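Pyruvate kinase (Pseudomonas aeruginosa, PDB 6QXL) probably catalyses the last step of glycolysis, the magnesium- and potassium-dependent interconversion of phosphoenolpyruvate and ADP with pyruvate and ATP. Local coordinates at residues L12-N17 and R48-V52; D31-F37 and V63-L69. All coordinates share one frame; numbering follows the deposited sequence.

Contact 1 (L12-N17 and R48-V52); sequences LGPASN and RARLV
Arg-48, on the helix 42-58 that follows the second strand of the pyruvate kinase TIM barrel, reaches across to Asn-17 and Gly-13 in the loop leaving the first strand, 7-11. Its CG lies anti to the carbonyl carbon and the chain then runs extended from CG to NE, which carries the guanidinium out from the helix to the turn formed by 13-16. There NE donates a hydrogen bond of 2.8 Å to OD1 of Asn-17, with an angle of 153° at the hydrogen. The Asn-17 side chain crosses the arginine at about a right angle and comes to the edge of the guanidinium; the amide plane stands 82° to that of the guanidinium, and the bond is somewhat tilted from both planes. One face of the same guanidinium is covered by Gly-13, whose CA sits 3.7 Å above the plane and offset toward the rim. The aliphatic part of Arg-48 also meets Leu-12, CB to CD1 at 4.1 Å, the two side chains sliding past each other in opposite directions.

One turn further on, Leu-51 turns toward the loop and brings CD2 to 4.2 Å from the backbone O of Asn-17; its side chain also rests on Pro-19 and Leu-22 of helix 19-28. Val-52 closes the buried end of the contact, where its CG2 lies 3.9 Å from CD1 of Leu-12. Leu-12 bridges to the helix through CD1 and also touches Leu-22, Ala-33 and Leu-35. The turn facing the helix has its own bracing: the backbone N of Ser-16 bonds to O of Gly-13, and N of Gly-13 donates back to OG of Ser-16 at 2.9 Å, a hydroxyl also bonded to O of Ser-319.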
loop_
_atom_site.group_PDB
_atom_site.type_symbol
_atom_site.label_atom_id
_atom_site.label_comp_id
_atom_site.label_asym_id
_atom_site.label_seq_id
_atom_site.Cartn_x
_atom_site.Cartn_y
_atom_site.Cartn_z
ATOM N N LEU A 12 -27.333 -33.129 -11.500
ATOM C CA LEU A 12 -28.220 -34.279 -11.302
ATOM C C LEU A 12 -27.960 -35.368 -12.325
ATOM O O LEU A 12 -27.479 -35.116 -13.436
ATOM C CB LEU A 12 -29.679 -33.863 -11.369
ATOM C CG LEU A 12 -30.038 -32.732 -10.402
ATOM C CD1 LEU A 12 -31.521 -32.423 -10.550
ATOM C CD2 LEU A 12 -29.643 -33.063 -8.958
ATOM N N GLY A 13 -28.290 -36.589 -11.928
ATOM C CA GLY A 13 -28.121 -37.756 -12.785
ATOM C C GLY A 13 -28.678 -39.014 -12.143
ATOM O O GLY A 13 -29.407 -38.947 -11.152
ATOM N N PRO A 14 -28.318 -40.188 -12.677
ATOM C CA PRO A 14 -28.813 -41.472 -12.151
ATOM C C PRO A 14 -28.739 -41.624 -10.635
ATOM O O PRO A 14 -29.664 -42.143 -10.035
ATOM C CB PRO A 14 -27.906 -42.488 -12.817
ATOM C CG PRO A 14 -27.482 -41.836 -14.091
ATOM C CD PRO A 14 -27.498 -40.358 -13.891
ATOM N N ALA A 15 -27.672 -41.143 -10.015
ATOM C CA ALA A 15 -27.514 -41.268 -8.565
ATOM C C ALA A 15 -28.369 -40.275 -7.777
ATOM O O ALA A 15 -28.483 -40.406 -6.563
ATOM C CB ALA A 15 -26.056 -41.089 -8.181
ATOM N N SER A 16 -28.941 -39.286 -8.462
ATOM C CA SER A 16 -29.692 -38.223 -7.804
ATOM C C SER A 16 -30.983 -37.956 -8.574
ATOM O O SER A 16 -31.316 -36.814 -8.920
ATOM C CB SER A 16 -28.816 -36.957 -7.722
ATOM O OG SER A 16 -28.279 -36.645 -9.003
ATOM N N ASN A 17 -31.692 -39.034 -8.872
ATOM C CA ASN A 17 -32.892 -38.960 -9.706
ATOM C C ASN A 17 -34.159 -39.235 -8.897
ATOM O O ASN A 17 -35.227 -38.790 -9.284
ATOM C CB ASN A 17 -32.754 -39.969 -10.843
ATOM C CG ASN A 17 -33.950 -40.015 -11.760
ATOM O OD1 ASN A 17 -34.279 -39.007 -12.417
ATOM N ND2 ASN A 17 -34.678 -41.161 -11.680
ATOM N N ARG A 48 -37.157 -34.191 -13.047
ATOM C CA ARG A 48 -36.214 -33.703 -12.048
ATOM C C ARG A 48 -36.455 -32.215 -11.721
ATOM O O ARG A 48 -36.494 -31.829 -10.553
ATOM C CB ARG A 48 -34.773 -33.916 -12.515
ATOM C CG ARG A 48 -34.330 -35.363 -12.506
ATOM C CD ARG A 48 -33.055 -35.523 -13.293
ATOM N NE ARG A 48 -32.664 -36.933 -13.431
ATOM C CZ ARG A 48 -31.785 -37.375 -14.338
ATOM N NH1 ARG A 48 -31.182 -36.523 -15.183
ATOM N NH2 ARG A 48 -31.487 -38.656 -14.406
ATOM N N ALA A 49 -36.660 -31.407 -12.758
ATOM C CA ALA A 49 -36.906 -29.971 -12.562
ATOM C C ALA A 49 -38.104 -29.725 -11.657
ATOM O O ALA A 49 -38.018 -28.920 -10.709
ATOM C CB ALA A 49 -37.093 -29.264 -13.894
ATOM N N ARG A 50 -39.197 -30.447 -11.925
ATOM C CA ARG A 50 -40.414 -30.309 -11.134
ATOM C C ARG A 50 -40.163 -30.745 -9.694
ATOM O O ARG A 50 -40.633 -30.102 -8.751
ATOM C CB ARG A 50 -41.539 -31.116 -11.773
ATOM C CG ARG A 50 -42.916 -31.071 -11.153
ATOM C CD ARG A 50 -44.021 -31.701 -11.998
ATOM N NE ARG A 50 -44.014 -31.576 -13.486
ATOM C CZ ARG A 50 -44.172 -30.436 -14.170
ATOM N NH1 ARG A 50 -44.124 -30.446 -15.497
ATOM N NH2 ARG A 50 -44.365 -29.284 -13.531
ATOM N N LEU A 51 -39.397 -31.810 -9.529
ATOM C CA LEU A 51 -39.185 -32.402 -8.221
ATOM C C LEU A 51 -38.309 -31.509 -7.339
ATOM O O LEU A 51 -38.562 -31.388 -6.138
ATOM C CB LEU A 51 -38.542 -33.783 -8.401
ATOM C CG LEU A 51 -38.863 -34.954 -7.479
ATOM C CD1 LEU A 51 -40.335 -35.054 -7.156
ATOM C CD2 LEU A 51 -38.395 -36.251 -8.129
ATOM N N VAL A 52 -37.291 -30.888 -7.923
ATOM C CA VAL A 52 -36.400 -30.038 -7.144
ATOM C C VAL A 52 -37.165 -28.808 -6.691
ATOM O O VAL A 52 -37.077 -28.418 -5.529
ATOM C CB VAL A 52 -35.123 -29.649 -7.923
ATOM C CG1 VAL A 52 -34.274 -28.664 -7.129
ATOM C CG2 VAL A 52 -34.327 -30.789 -8.379
#

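Contact 2 (D31-F37 and V63-L69); sequences DVARLNF and VALLGDL
Strands 32-36 and 64-68, the two strands of one beta-alpha-beta unit of the TIM barrel, lie side by side and parallel, with Val-32 paired to Ala-64 and Asn-36 to Asp-68. Their axes approach to 4.7 Å at an angle of 23°. Backbone hydrogen bonds pass regularly between them: N of Ala-33 donates to O of Ala-64 and its O accepts from N of Leu-66; N of Leu-35 donates to O of Leu-66 and its O accepts from N of Asp-68. A last bond, from N of Phe-37 to O of Asp-68, carries the pairing beyond strand 32-36.

The charged contact is the salt bridge of Arg-34 and Asp-68. OD2 of Asp-68 lies in the guanidinium plane, 2.7 Å from NE of Arg-34, which approaches on the anti side and out of the carboxylate plane; NH2 adds a weak bond to the same oxygen. The two planes stand 83° apart. Arg-34 also lies close to a bound malonate, and OD1 of Asp-68 pairs with Lys-221.

Apolar contacts occur on both faces. Beside the salt bridge, Val-32 CG1 meets Leu-66 CB at 3.8 Å and Leu-66 CD2 lies against Arg-34 CG at 3.7 Å, while Ala-33 CB touches Leu-65 CD2 on the other face.

Helix 42-58 covers Val-63 and Leu-65, strand 7-11 flanks 32-36, strand 190-193 flanks 64-68, and helix 174-185 packs on Phe-37 and Leu-69.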
loop_
_atom_site.group_PDB
_atom_site.type_symbol
_atom_site.label_atom_id
_atom_site.label_comp_id
_atom_site.label_asym_id
_atom_site.label_seq_id
_atom_site.Cartn_x
_atom_site.Cartn_y
_atom_site.Cartn_z
ATOM N N ASP A 31 -27.682 -25.138 -3.664
ATOM C CA ASP A 31 -28.268 -23.865 -4.061
ATOM C C ASP A 31 -28.667 -23.851 -5.543
ATOM O O ASP A 31 -29.503 -23.043 -5.943
ATOM C CB ASP A 31 -27.297 -22.717 -3.732
ATOM C CG ASP A 31 -26.783 -22.773 -2.272
ATOM O OD1 ASP A 31 -27.533 -22.401 -1.310
ATOM O OD2 ASP A 31 -25.613 -23.213 -2.076
ATOM N N VAL A 32 -28.066 -24.714 -6.361
ATOM C CA VAL A 32 -28.382 -24.772 -7.792
ATOM C C VAL A 32 -28.295 -26.223 -8.259
ATOM O O VAL A 32 -27.338 -26.924 -7.939
ATOM C CB VAL A 32 -27.402 -23.944 -8.634
ATOM C CG1 VAL A 32 -27.734 -24.017 -10.122
ATOM C CG2 VAL A 32 -27.411 -22.516 -8.173
ATOM N N ALA A 33 -29.297 -26.660 -9.017
ATOM C CA ALA A 33 -29.283 -27.967 -9.631
ATOM C C ALA A 33 -28.964 -27.789 -11.102
ATOM O O ALA A 33 -29.626 -27.000 -11.794
ATOM C CB ALA A 33 -30.628 -28.651 -9.460
ATOM N N ARG A 34 -27.947 -28.514 -11.576
ATOM C CA ARG A 34 -27.529 -28.433 -12.968
ATOM C C ARG A 34 -28.095 -29.636 -13.720
ATOM O O ARG A 34 -27.959 -30.779 -13.274
ATOM C CB ARG A 34 -25.995 -28.421 -13.057
ATOM C CG ARG A 34 -25.402 -28.616 -14.447
ATOM C CD ARG A 34 -23.913 -28.335 -14.392
ATOM N NE ARG A 34 -23.257 -28.653 -15.672
ATOM C CZ ARG A 34 -22.690 -29.815 -15.993
ATOM N NH1 ARG A 34 -22.649 -30.835 -15.146
ATOM N NH2 ARG A 34 -22.140 -29.954 -17.186
ATOM N N LEU A 35 -28.719 -29.362 -14.853
ATOM C CA LEU A 35 -29.290 -30.383 -15.696
ATOM C C LEU A 35 -28.426 -30.414 -16.933
ATOM O O LEU A 35 -28.442 -29.462 -17.730
ATOM C CB LEU A 35 -30.738 -30.044 -16.055
ATOM C CG LEU A 35 -31.640 -29.629 -14.893
ATOM C CD1 LEU A 35 -33.047 -29.376 -15.458
ATOM C CD2 LEU A 35 -31.735 -30.675 -13.807
ATOM N N ASN A 36 -27.654 -31.488 -17.089
ATOM C CA ASN A 36 -26.714 -31.579 -18.192
ATOM C C ASN A 36 -27.426 -32.164 -19.390
ATOM O O ASN A 36 -27.761 -33.336 -19.390
ATOM C CB ASN A 36 -25.498 -32.416 -17.767
ATOM C CG ASN A 36 -24.437 -32.504 -18.836
ATOM O OD1 ASN A 36 -24.491 -31.814 -19.858
ATOM N ND2 ASN A 36 -23.474 -33.360 -18.609
ATOM N N PHE A 37 -27.648 -31.354 -20.413
ATOM C CA PHE A 37 -28.379 -31.827 -21.589
ATOM C C PHE A 37 -27.590 -32.793 -22.448
ATOM O O PHE A 37 -28.165 -33.405 -23.327
ATOM C CB PHE A 37 -28.884 -30.660 -22.453
ATOM C CG PHE A 37 -29.960 -29.826 -21.807
ATOM C CD1 PHE A 37 -31.060 -30.413 -21.182
ATOM C CD2 PHE A 37 -29.879 -28.440 -21.830
ATOM C CE1 PHE A 37 -32.055 -29.638 -20.597
ATOM C CE2 PHE A 37 -30.867 -27.649 -21.251
ATOM C CZ PHE A 37 -31.965 -28.247 -20.638
ATOM N N VAL A 63 -33.819 -22.824 -4.772
ATOM C CA VAL A 63 -32.839 -23.505 -5.584
ATOM C C VAL A 63 -33.050 -23.133 -7.046
ATOM O O VAL A 63 -34.122 -23.332 -7.599
ATOM C CB VAL A 63 -32.943 -25.021 -5.403
ATOM C CG1 VAL A 63 -31.962 -25.748 -6.329
ATOM C CG2 VAL A 63 -32.709 -25.390 -3.925
ATOM N N ALA A 64 -32.017 -22.588 -7.677
ATOM C CA ALA A 64 -32.086 -22.288 -9.095
ATOM C C ALA A 64 -31.895 -23.558 -9.905
ATOM O O ALA A 64 -31.367 -24.549 -9.404
ATOM C CB ALA A 64 -31.026 -21.262 -9.475
ATOM N N LEU A 65 -32.324 -23.492 -11.165
ATOM C CA LEU A 65 -32.115 -24.543 -12.122
ATOM C C LEU A 65 -31.265 -24.023 -13.246
ATOM O O LEU A 65 -31.583 -23.014 -13.867
ATOM C CB LEU A 65 -33.437 -25.063 -12.688
ATOM C CG LEU A 65 -34.446 -25.662 -11.713
ATOM C CD1 LEU A 65 -35.555 -26.397 -12.510
ATOM C CD2 LEU A 65 -33.818 -26.603 -10.696
ATOM N N LEU A 66 -30.179 -24.741 -13.508
ATOM C CA LEU A 66 -29.247 -24.391 -14.551
ATOM C C LEU A 66 -29.292 -25.507 -15.581
ATOM O O LEU A 66 -29.176 -26.684 -15.221
ATOM C CB LEU A 66 -27.845 -24.243 -13.958
ATOM C CG LEU A 66 -26.737 -23.876 -14.939
ATOM C CD1 LEU A 66 -25.704 -23.030 -14.241
ATOM C CD2 LEU A 66 -26.067 -25.092 -15.526
ATOM N N GLY A 67 -29.439 -25.114 -16.847
ATOM C CA GLY A 67 -29.461 -26.042 -17.961
ATOM C C GLY A 67 -28.196 -25.886 -18.763
ATOM O O GLY A 67 -27.883 -24.787 -19.229
ATOM N N ASP A 68 -27.473 -26.988 -18.934
ATOM C CA ASP A 68 -26.157 -26.966 -19.547
ATOM C C ASP A 68 -26.241 -27.527 -20.957
ATOM O O ASP A 68 -26.464 -28.717 -21.130
ATOM C CB ASP A 68 -25.161 -27.759 -18.653
ATOM C CG ASP A 68 -23.705 -27.405 -18.907
ATOM O OD1 ASP A 68 -23.332 -27.281 -20.098
ATOM O OD2 ASP A 68 -22.924 -27.225 -17.934
ATOM N N LEU A 69 -26.051 -26.678 -21.946
ATOM C CA LEU A 69 -26.058 -27.083 -23.358
ATOM C C LEU A 69 -24.838 -27.929 -23.682
ATOM O O LEU A 69 -23.724 -27.629 -23.251
ATOM C CB LEU A 69 -26.047 -25.866 -24.298
ATOM C CG LEU A 69 -27.191 -24.847 -24.095
ATOM C CD1 LEU A 69 -26.957 -23.607 -24.976
ATOM C CD2 LEU A 69 -28.566 -25.516 -24.360
#

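In the fold
Both contacts belong to the barrel domain and share helix 42-58, which links strands 32-36 and 64-68 in a beta-alpha-beta unit. Contact 2 is the buried sheet pairing, held by a run of backbone bonds and, on its inner face, by a salt bridge near the malonate and magnesium. Contact 1 is partly buried and lies further out, where one side-chain hydrogen bond and a few apolar touches hold a loop to the helix. The two meet directly: Leu-12 N lies 3.0 Å from Arg-34 O, probably hydrogen-bonded, and Val-52 and Ala-49 pack on Val-63 and Leu-65, seating the helix on the strands.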